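Long-range contacts in aromatic amino acid beta-eliminating lyase/threonine aldolase (Exiguobacterium sibiricum, PDB 3LWS), which belongs to the beta-eliminating lyase family, part of the aminotransferase-like clan of pyridoxal-phosphate proteins: residues E50-K55 / S246-Y251; M125-I130 / E159-Y164; E142-E147 / S287-L292. All coordinates share one frame; numbering follows the deposited sequence.

Interaction 1. Residues E50-K55 / S246-Y251; sequences EPFEQK and SADYYY
Lys55 and Asp248 bridge two helices that, in this region, run 11.6 Å apart axis to axis at an angle of 42°, a separation wide enough that the contact is made chiefly by side chains. The polar link is a salt bridge formed tip to tip. The Lys55 chain is fully extended beyond CG, and its NZ comes to 2.7 Å from Asp248 OD1, meeting that oxygen on the syn side and 21° out of the carboxylate plane. The ammonium also has a second anionic partner, Glu252, one residue past the 246-251 segment, so the lysine is held by two carboxylates of a single helix. The nearby Tyr251 ring adds a looser neighbour, its CD2 lying 4.2 Å from Lys55 NZ.

Apolar contact is carried by Phe52. With CG anti to its backbone N (chi1 -175°), the ring projects from helix 49-60 toward the facing helix, and its rim rather than its face meets Asp248: CE2 is 3.6 Å from Asp248 CB, close to the plane of the ring. The aspartate and phenylalanine side chains slide past one another in opposite directions, the ring standing almost perpendicular to the carboxylate. Beside this, Phe52 CZ touches Ala247 CB at 4.0 Å.

Aromatic packing continues beyond the pair. Phe52 meets Phe56 and Phe67 and sits edge-to-face with Phe204, two residues before Lys206, the lysine modified with pyridoxal phosphate; Tyr251 is in turn edge-to-face with Phe56. A charged link beside a buried aromatic cluster thus joins the helix leading into the first strand of the mixed sheet to a helix that comes after its last strand in sequence, within the seven-stranded alpha/beta domain characteristic of fold-type I pyridoxal-phosphate proteins.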
loop_
_atom_site.group_PDB
_atom_site.type_symbol
_atom_site.label_atom_id
_atom_site.label_comp_id
_atom_site.label_asym_id
_atom_site.label_seq_id
_atom_site.Cartn_x
_atom_site.Cartn_y
_atom_site.Cartn_z
ATOM N N GLU A 50 3.828 14.062 7.455
ATOM C CA GLU A 50 3.667 14.659 8.801
ATOM C C GLU A 50 2.651 15.767 8.860
ATOM O O GLU A 50 1.809 15.728 9.723
ATOM C CB GLU A 50 4.982 15.089 9.469
ATOM C CG GLU A 50 5.842 13.927 9.774
ATOM C CD GLU A 50 7.045 14.223 10.654
ATOM O OE1 GLU A 50 6.839 14.780 11.750
ATOM O OE2 GLU A 50 8.173 13.822 10.269
ATOM N N PRO A 51 2.698 16.733 7.936
ATOM C CA PRO A 51 1.654 17.755 7.927
ATOM C C PRO A 51 0.230 17.199 7.664
ATOM O O PRO A 51 -0.747 17.675 8.271
ATOM C CB PRO A 51 2.086 18.679 6.777
ATOM C CG PRO A 51 3.503 18.525 6.670
ATOM C CD PRO A 51 3.815 17.108 7.047
ATOM N N PHE A 52 0.111 16.189 6.798
ATOM C CA PHE A 52 -1.197 15.597 6.513
ATOM C C PHE A 52 -1.757 14.930 7.757
ATOM O O PHE A 52 -2.942 15.076 8.066
ATOM C CB PHE A 52 -1.125 14.605 5.344
ATOM C CG PHE A 52 -2.450 14.053 4.927
ATOM C CD1 PHE A 52 -2.963 12.898 5.527
ATOM C CD2 PHE A 52 -3.178 14.650 3.925
ATOM C CE1 PHE A 52 -4.178 12.383 5.147
ATOM C CE2 PHE A 52 -4.395 14.118 3.526
ATOM C CZ PHE A 52 -4.900 12.980 4.139
ATOM N N GLU A 53 -0.893 14.201 8.460
ATOM C CA GLU A 53 -1.292 13.495 9.642
ATOM C C GLU A 53 -1.732 14.508 10.714
ATOM O O GLU A 53 -2.770 14.340 11.320
ATOM C CB GLU A 53 -0.166 12.565 10.099
ATOM C CG GLU A 53 -0.019 11.284 9.259
ATOM C CD GLU A 53 1.074 10.301 9.764
ATOM O OE1 GLU A 53 1.907 10.654 10.644
ATOM O OE2 GLU A 53 1.070 9.154 9.282
ATOM N N GLN A 54 -0.975 15.585 10.918
ATOM C CA GLN A 54 -1.361 16.625 11.931
ATOM C C GLN A 54 -2.695 17.289 11.581
ATOM O O GLN A 54 -3.566 17.471 12.441
ATOM C CB GLN A 54 -0.267 17.695 12.018
ATOM C CG GLN A 54 1.077 17.139 12.495
ATOM C CD GLN A 54 2.248 18.127 12.308
ATOM O OE1 GLN A 54 2.102 19.191 11.680
ATOM N NE2 GLN A 54 3.416 17.767 12.866
ATOM N N LYS A 55 -2.843 17.642 10.304
ATOM C CA LYS A 55 -4.073 18.185 9.761
ATOM C C LYS A 55 -5.292 17.372 10.163
ATOM O O LYS A 55 -6.260 17.907 10.725
ATOM C CB LYS A 55 -3.974 18.268 8.223
ATOM C CG LYS A 55 -5.234 18.764 7.536
ATOM C CD LYS A 55 -4.989 19.041 6.080
ATOM C CE LYS A 55 -6.233 19.637 5.437
ATOM N NZ LYS A 55 -6.061 19.987 4.005
ATOM N N SER A 246 -3.018 13.306 -3.379
ATOM C CA SER A 246 -4.332 13.130 -4.001
ATOM C C SER A 246 -5.439 13.162 -2.958
ATOM O O SER A 246 -6.413 13.895 -3.139
ATOM C CB SER A 246 -4.397 11.891 -4.883
ATOM O OG SER A 246 -3.986 10.700 -4.214
ATOM N N ALA A 247 -5.256 12.442 -1.838
ATOM C CA ALA A 247 -6.214 12.428 -0.720
ATOM C C ALA A 247 -6.550 13.817 -0.219
ATOM O O ALA A 247 -7.726 14.198 -0.102
ATOM C CB ALA A 247 -5.640 11.582 0.447
ATOM N N ASP A 248 -5.511 14.601 0.052
ATOM C CA ASP A 248 -5.685 15.974 0.517
ATOM C C ASP A 248 -6.367 16.867 -0.516
ATOM O O ASP A 248 -7.238 17.645 -0.152
ATOM C CB ASP A 248 -4.318 16.587 0.876
ATOM C CG ASP A 248 -4.407 17.607 2.003
ATOM O OD1 ASP A 248 -5.453 17.718 2.652
ATOM O OD2 ASP A 248 -3.413 18.264 2.255
ATOM N N TYR A 249 -5.961 16.749 -1.785
ATOM C CA TYR A 249 -6.601 17.473 -2.888
ATOM C C TYR A 249 -8.088 17.198 -3.002
ATOM O O TYR A 249 -8.862 18.147 -3.186
ATOM C CB TYR A 249 -5.964 17.135 -4.243
ATOM C CG TYR A 249 -6.599 17.843 -5.430
ATOM C CD1 TYR A 249 -6.078 19.032 -5.919
ATOM C CD2 TYR A 249 -7.697 17.304 -6.092
ATOM C CE1 TYR A 249 -6.677 19.700 -6.994
ATOM C CE2 TYR A 249 -8.293 17.976 -7.191
ATOM C CZ TYR A 249 -7.758 19.164 -7.621
ATOM O OH TYR A 249 -8.311 19.808 -8.693
ATOM N N TYR A 250 -8.498 15.915 -2.962
ATOM C CA TYR A 250 -9.952 15.615 -3.096
ATOM C C TYR A 250 -10.693 15.975 -1.829
ATOM O O TYR A 250 -11.867 16.335 -1.875
ATOM C CB TYR A 250 -10.198 14.188 -3.610
ATOM C CG TYR A 250 -9.756 14.118 -5.051
ATOM C CD1 TYR A 250 -10.477 14.767 -6.049
ATOM C CD2 TYR A 250 -8.593 13.465 -5.421
ATOM C CE1 TYR A 250 -10.058 14.758 -7.343
ATOM C CE2 TYR A 250 -8.174 13.449 -6.722
ATOM C CZ TYR A 250 -8.891 14.106 -7.669
ATOM O OH TYR A 250 -8.485 14.073 -8.975
ATOM N N TYR A 251 -9.995 15.919 -0.695
ATOM C CA TYR A 251 -10.557 16.429 0.548
ATOM C C TYR A 251 -10.850 17.932 0.414
ATOM O O TYR A 251 -11.983 18.363 0.638
ATOM C CB TYR A 251 -9.655 16.147 1.764
ATOM C CG TYR A 251 -10.181 16.784 3.019
ATOM C CD1 TYR A 251 -11.199 16.181 3.755
ATOM C CD2 TYR A 251 -9.714 18.033 3.441
ATOM C CE1 TYR A 251 -11.713 16.775 4.900
ATOM C CE2 TYR A 251 -10.232 18.637 4.599
ATOM C CZ TYR A 251 -11.228 18.012 5.313
ATOM O OH TYR A 251 -11.741 18.583 6.448
#

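Interaction 2. Residues M125-I130 / E159-Y164; sequences MTLDEI and ETISRY
Ile130 and Ile161 form the tight, buried part of a helix-to-helix contact in the alpha/beta domain, where helices 127-131 and 155-167, which precede and follow strand 138-142, both rest on Leu139 of that strand. The two isoleucine side chains cross at about a right angle and their CD1 methyls meet: Ile130 CD1 lies 3.3 Å from Ile161 CD1, shorter than a normal methyl contact, so the exact spacing merits caution, and 3.7 Å from Ile161 CG1.

The outer side is made by partly exposed residues. Leu127 has CG anti to its backbone N (chi1 178°), which carries its forked end across to the other helix; CD1 reaches Ile161 CG1 at 4.0 Å, and Leu127 CD2 touches Thr160 CG2 at 3.6 Å, the side chains crossing at about a right angle. Looser still, Ile130 CG2 and Tyr164 CD2 are 4.2 Å apart as their side chains slide past each other, while the phenol oxygen turns to Arg168 for its hydrogen bond. The start of the shorter helix is fixed by a capping box. Glu129 N donates to Thr126 OG1 at 3.0 Å, and in return Thr126 N donates to Glu129 OE1 at 2.9 Å.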
loop_
_atom_site.group_PDB
_atom_site.type_symbol
_atom_site.label_atom_id
_atom_site.label_comp_id
_atom_site.label_asym_id
_atom_site.label_seq_id
_atom_site.Cartn_x
_atom_site.Cartn_y
_atom_site.Cartn_z
HETATM N N MSE A 125 -27.798 -2.821 15.223
HETATM C CA MSE A 125 -27.756 -3.368 16.581
HETATM C C MSE A 125 -28.482 -2.375 17.511
HETATM O O MSE A 125 -28.491 -1.176 17.261
HETATM C CB MSE A 125 -26.298 -3.541 17.024
HETATM C CG MSE A 125 -25.582 -2.201 17.291
HETATM SE SE MSE A 125 -23.741 -2.413 17.885
HETATM C CE MSE A 125 -23.020 -2.787 16.133
ATOM N N THR A 126 -29.091 -2.877 18.566
ATOM C CA THR A 126 -29.857 -2.046 19.482
ATOM C C THR A 126 -28.982 -1.708 20.685
ATOM O O THR A 126 -28.003 -2.393 20.940
ATOM C CB THR A 126 -31.111 -2.784 19.953
ATOM O OG1 THR A 126 -30.722 -3.897 20.772
ATOM C CG2 THR A 126 -31.938 -3.268 18.787
ATOM N N LEU A 127 -29.322 -0.647 21.409
ATOM C CA LEU A 127 -28.615 -0.306 22.642
ATOM C C LEU A 127 -28.691 -1.435 23.679
ATOM O O LEU A 127 -27.691 -1.711 24.361
ATOM C CB LEU A 127 -29.152 0.994 23.235
ATOM C CG LEU A 127 -28.564 1.490 24.554
ATOM C CD1 LEU A 127 -27.092 1.650 24.529
ATOM C CD2 LEU A 127 -29.186 2.818 24.899
ATOM N N ASP A 128 -29.840 -2.112 23.781
ATOM C CA ASP A 128 -29.945 -3.280 24.659
ATOM C C ASP A 128 -28.959 -4.378 24.299
ATOM O O ASP A 128 -28.384 -5.016 25.202
ATOM C CB ASP A 128 -31.343 -3.875 24.661
ATOM C CG ASP A 128 -32.345 -3.011 25.413
ATOM O OD1 ASP A 128 -31.941 -2.238 26.298
ATOM O OD2 ASP A 128 -33.539 -3.111 25.098
ATOM N N GLU A 129 -28.783 -4.630 23.006
ATOM C CA GLU A 129 -27.801 -5.635 22.557
ATOM C C GLU A 129 -26.359 -5.278 22.921
ATOM O O GLU A 129 -25.595 -6.151 23.254
ATOM C CB GLU A 129 -27.927 -5.883 21.066
ATOM C CG GLU A 129 -29.118 -6.768 20.744
ATOM C CD GLU A 129 -29.496 -6.747 19.296
ATOM O OE1 GLU A 129 -29.246 -5.740 18.605
ATOM O OE2 GLU A 129 -30.084 -7.733 18.839
ATOM N N ILE A 130 -26.006 -3.995 22.868
ATOM C CA ILE A 130 -24.690 -3.523 23.316
ATOM C C ILE A 130 -24.551 -3.714 24.841
ATOM O O ILE A 130 -23.562 -4.220 25.304
ATOM C CB ILE A 130 -24.491 -2.026 22.948
ATOM C CG1 ILE A 130 -24.359 -1.847 21.413
ATOM C CG2 ILE A 130 -23.292 -1.417 23.656
ATOM C CD1 ILE A 130 -24.438 -0.427 20.979
ATOM N N GLU A 159 -24.047 9.136 21.878
ATOM C CA GLU A 159 -23.529 9.701 23.116
ATOM C C GLU A 159 -23.683 8.715 24.272
ATOM O O GLU A 159 -22.773 8.540 25.080
ATOM C CB GLU A 159 -24.237 11.006 23.460
ATOM C CG GLU A 159 -23.861 12.175 22.596
ATOM C CD GLU A 159 -24.561 13.440 23.075
ATOM O OE1 GLU A 159 -25.802 13.488 23.081
ATOM O OE2 GLU A 159 -23.859 14.382 23.449
ATOM N N THR A 160 -24.837 8.069 24.315
ATOM C CA THR A 160 -25.136 7.055 25.301
ATOM C C THR A 160 -24.226 5.841 25.192
ATOM O O THR A 160 -23.775 5.319 26.211
ATOM C CB THR A 160 -26.617 6.630 25.182
ATOM O OG1 THR A 160 -27.433 7.742 25.555
ATOM C CG2 THR A 160 -26.950 5.424 26.059
ATOM N N ILE A 161 -23.991 5.383 23.960
ATOM C CA ILE A 161 -23.088 4.238 23.696
ATOM C C ILE A 161 -21.644 4.575 24.101
ATOM O O ILE A 161 -20.969 3.741 24.664
ATOM C CB ILE A 161 -23.102 3.782 22.197
ATOM C CG1 ILE A 161 -24.456 3.153 21.858
ATOM C CG2 ILE A 161 -21.960 2.764 21.894
ATOM C CD1 ILE A 161 -24.616 2.865 20.415
ATOM N N SER A 162 -21.206 5.800 23.789
ATOM C CA SER A 162 -19.874 6.295 24.153
ATOM C C SER A 162 -19.647 6.333 25.669
ATOM O O SER A 162 -18.587 5.915 26.160
ATOM C CB SER A 162 -19.686 7.707 23.606
ATOM O OG SER A 162 -18.416 8.206 23.895
ATOM N N ARG A 163 -20.632 6.830 26.408
ATOM C CA ARG A 163 -20.558 6.839 27.886
ATOM C C ARG A 163 -20.606 5.426 28.466
ATOM O O ARG A 163 -19.883 5.102 29.387
ATOM C CB ARG A 163 -21.690 7.675 28.469
ATOM C CG ARG A 163 -21.666 7.820 30.024
ATOM C CD ARG A 163 -22.775 8.762 30.539
ATOM N NE ARG A 163 -22.675 10.079 29.897
ATOM C CZ ARG A 163 -23.301 10.463 28.777
ATOM N NH1 ARG A 163 -24.137 9.652 28.127
ATOM N NH2 ARG A 163 -23.089 11.687 28.298
ATOM N N TYR A 164 -21.464 4.582 27.913
ATOM C CA TYR A 164 -21.601 3.236 28.413
ATOM C C TYR A 164 -20.262 2.523 28.315
ATOM O O TYR A 164 -19.717 2.079 29.311
ATOM C CB TYR A 164 -22.711 2.471 27.653
ATOM C CG TYR A 164 -22.864 1.055 28.131
ATOM C CD1 TYR A 164 -23.585 0.760 29.292
ATOM C CD2 TYR A 164 -22.260 0.019 27.460
ATOM C CE1 TYR A 164 -23.715 -0.518 29.732
ATOM C CE2 TYR A 164 -22.364 -1.258 27.904
ATOM C CZ TYR A 164 -23.098 -1.528 29.043
ATOM O OH TYR A 164 -23.192 -2.813 29.484
#

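Interaction 3. Residues E142-E147 / S287-L292; sequences ELPQRE and SNMFHL
Met289, a selenomethionine, brings its terminal methyl against the carbonyl oxygen of Arg146, and its torsions explain how. CG occupies the crowded position between backbone N and carbonyl carbon (chi1 81°), and a bend at the last torsion (chi3 -72°) brings CE to 3.4 Å from Arg146 O. SE rests against the aliphatic base of the arginine, 3.9 Å from Arg146 CG, the two side chains crossing at about a right angle; the ring of Pro144, which follows a cis peptide bond, approaches SE through CG at 4.4 Å. The arginine chain is itself bent at chi2 (-93°), and its NE forms a salt bridge with Glu330.

Each backbone is braced locally: Arg146 N donates to Glu142 OE2 from above the carboxylate plane, and Ser287 OG accepts from Met289 N in an ST turn that leads into strand 289-295.

His291 comes at the same loop by its ring tip. Glu147 O lies at the ring edge, 3.3 Å from His291 CE1. Arg146 O is 3.1 Å from His291 NE2, but the angle is too poor for a hydrogen bond, and NE2 is bonded to Glu330 OE1. The chemistry thus implies an indirect polar link, in which one carboxylate oxygen serves both Arg146 and His291, while the direct contact has no hydrogen bond: apolar around the selenomethionine, carbonyl oxygens against the imidazole.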
loop_
_atom_site.group_PDB
_atom_site.type_symbol
_atom_site.label_atom_id
_atom_site.label_comp_id
_atom_site.label_asym_id
_atom_site.label_seq_id
_atom_site.Cartn_x
_atom_site.Cartn_y
_atom_site.Cartn_z
ATOM N N GLU A 142 -19.852 1.402 12.664
ATOM C CA GLU A 142 -19.695 1.922 11.295
ATOM C C GLU A 142 -20.824 2.919 10.980
ATOM O O GLU A 142 -22.001 2.554 10.969
ATOM C CB GLU A 142 -19.764 0.745 10.317
ATOM C CG GLU A 142 -19.511 1.054 8.869
ATOM C CD GLU A 142 -19.949 -0.087 7.931
ATOM O OE1 GLU A 142 -19.631 -1.270 8.220
ATOM O OE2 GLU A 142 -20.568 0.222 6.871
ATOM N N LEU A 143 -20.479 4.175 10.763
ATOM C CA LEU A 143 -21.469 5.215 10.541
ATOM C C LEU A 143 -21.432 5.720 9.088
ATOM O O LEU A 143 -20.431 6.359 8.678
ATOM C CB LEU A 143 -21.229 6.379 11.523
ATOM C CG LEU A 143 -21.294 6.056 13.015
ATOM C CD1 LEU A 143 -20.762 7.234 13.802
ATOM C CD2 LEU A 143 -22.704 5.711 13.434
ATOM N N PRO A 144 -22.497 5.442 8.299
ATOM C CA PRO A 144 -23.679 4.626 8.591
ATOM C C PRO A 144 -23.394 3.157 8.268
ATOM O O PRO A 144 -22.282 2.840 7.777
ATOM C CB PRO A 144 -24.698 5.149 7.575
ATOM C CG PRO A 144 -23.867 5.414 6.373
ATOM C CD PRO A 144 -22.501 5.863 6.883
ATOM N N GLN A 145 -24.396 2.303 8.492
ATOM C CA GLN A 145 -24.270 0.846 8.199
ATOM C C GLN A 145 -24.563 0.615 6.752
ATOM O O GLN A 145 -25.712 0.376 6.340
ATOM C CB GLN A 145 -25.182 -0.002 9.076
ATOM C CG GLN A 145 -24.742 -1.460 9.222
ATOM C CD GLN A 145 -23.572 -1.624 10.170
ATOM O OE1 GLN A 145 -23.678 -1.363 11.374
ATOM N NE2 GLN A 145 -22.448 -2.068 9.633
ATOM N N ARG A 146 -23.499 0.643 5.978
ATOM C CA ARG A 146 -23.615 0.719 4.546
ATOM C C ARG A 146 -24.294 -0.508 3.946
ATOM O O ARG A 146 -25.063 -0.391 2.974
ATOM C CB ARG A 146 -22.213 0.951 4.000
ATOM C CG ARG A 146 -22.022 0.728 2.582
ATOM C CD ARG A 146 -21.540 -0.692 2.252
ATOM N NE ARG A 146 -21.177 -0.611 0.860
ATOM C CZ ARG A 146 -19.952 -0.670 0.362
ATOM N NH1 ARG A 146 -18.923 -0.954 1.116
ATOM N NH2 ARG A 146 -19.779 -0.524 -0.944
ATOM N N GLU A 147 -24.032 -1.686 4.527
ATOM C CA GLU A 147 -24.501 -2.934 3.949
ATOM C C GLU A 147 -26.025 -3.077 3.994
ATOM O O GLU A 147 -26.574 -3.900 3.282
ATOM C CB GLU A 147 -23.834 -4.165 4.586
ATOM C CG GLU A 147 -22.339 -4.276 4.306
ATOM C CD GLU A 147 -21.966 -4.868 2.948
ATOM O OE1 GLU A 147 -22.769 -5.602 2.359
ATOM O OE2 GLU A 147 -20.837 -4.618 2.477
ATOM N N SER A 287 -27.876 10.255 4.259
ATOM C CA SER A 287 -26.573 10.566 3.706
ATOM C C SER A 287 -26.677 10.594 2.173
ATOM O O SER A 287 -27.767 10.642 1.618
ATOM C CB SER A 287 -25.583 9.502 4.106
ATOM O OG SER A 287 -25.881 8.293 3.444
ATOM N N ASN A 288 -25.543 10.518 1.488
ATOM C CA ASN A 288 -25.538 10.497 0.034
ATOM C C ASN A 288 -25.892 9.131 -0.547
ATOM O O ASN A 288 -25.944 8.993 -1.752
ATOM C CB ASN A 288 -24.183 10.928 -0.534
ATOM C CG ASN A 288 -23.085 9.985 -0.177
ATOM O OD1 ASN A 288 -23.072 9.435 0.914
ATOM N ND2 ASN A 288 -22.184 9.742 -1.125
HETATM N N MSE A 289 -26.126 8.140 0.308
HETATM C CA MSE A 289 -26.285 6.770 -0.160
HETATM C C MSE A 289 -27.618 6.176 0.229
HETATM O O MSE A 289 -28.260 6.597 1.195
HETATM C CB MSE A 289 -25.139 5.900 0.371
HETATM C CG MSE A 289 -25.334 5.419 1.807
HETATM SE SE MSE A 289 -24.087 3.994 2.235
HETATM C CE MSE A 289 -24.871 2.543 1.183
ATOM N N PHE A 290 -27.999 5.167 -0.540
ATOM C CA PHE A 290 -29.069 4.261 -0.202
ATOM C C PHE A 290 -28.937 2.982 -1.041
ATOM O O PHE A 290 -28.149 2.933 -1.996
ATOM C CB PHE A 290 -30.434 4.919 -0.418
ATOM C CG PHE A 290 -30.642 5.518 -1.789
ATOM C CD1 PHE A 290 -30.332 6.852 -2.037
ATOM C CD2 PHE A 290 -31.187 4.758 -2.826
ATOM C CE1 PHE A 290 -30.561 7.418 -3.296
ATOM C CE2 PHE A 290 -31.403 5.309 -4.081
ATOM C CZ PHE A 290 -31.106 6.648 -4.314
ATOM N N HIS A 291 -29.707 1.955 -0.710
ATOM C CA HIS A 291 -29.822 0.823 -1.625
ATOM C C HIS A 291 -31.111 0.917 -2.390
ATOM O O HIS A 291 -32.116 1.366 -1.861
ATOM C CB HIS A 291 -29.705 -0.521 -0.913
ATOM C CG HIS A 291 -28.321 -0.828 -0.423
ATOM N ND1 HIS A 291 -28.037 -1.933 0.341
ATOM C CD2 HIS A 291 -27.142 -0.165 -0.580
ATOM C CE1 HIS A 291 -26.749 -1.938 0.647
ATOM N NE2 HIS A 291 -26.179 -0.889 0.083
ATOM N N LEU A 292 -31.047 0.492 -3.638
ATOM C CA LEU A 292 -32.159 0.550 -4.564
ATOM C C LEU A 292 -32.547 -0.893 -4.884
ATOM O O LEU A 292 -31.791 -1.591 -5.556
ATOM C CB LEU A 292 -31.729 1.280 -5.834
ATOM C CG LEU A 292 -32.765 1.411 -6.948
ATOM C CD1 LEU A 292 -33.980 2.195 -6.446
ATOM C CD2 LEU A 292 -32.115 2.089 -8.155
#

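Read from the N terminus, the chain illustrates how long-range contacts join distant parts of an alpha/beta protein. Segment 50-55 opens the widest loop, which interaction 1 closes at 246-251. Interaction 2 is nested within it, closing a short excursion from 125-130 through strand 138-142 to 159-164. Segment 142-147 leaves that strand inside this inner loop but finds its partner at 287-292, so interaction 3 crosses both of the others. Interactions 1 and 2 each tie a pair of helices in the mixed-sheet domain, the two contacts lying about 32 Å apart between centres. Interaction 3 joins that domain to the four-stranded antiparallel sheet, its nearest atoms about 5 Å from interaction 2.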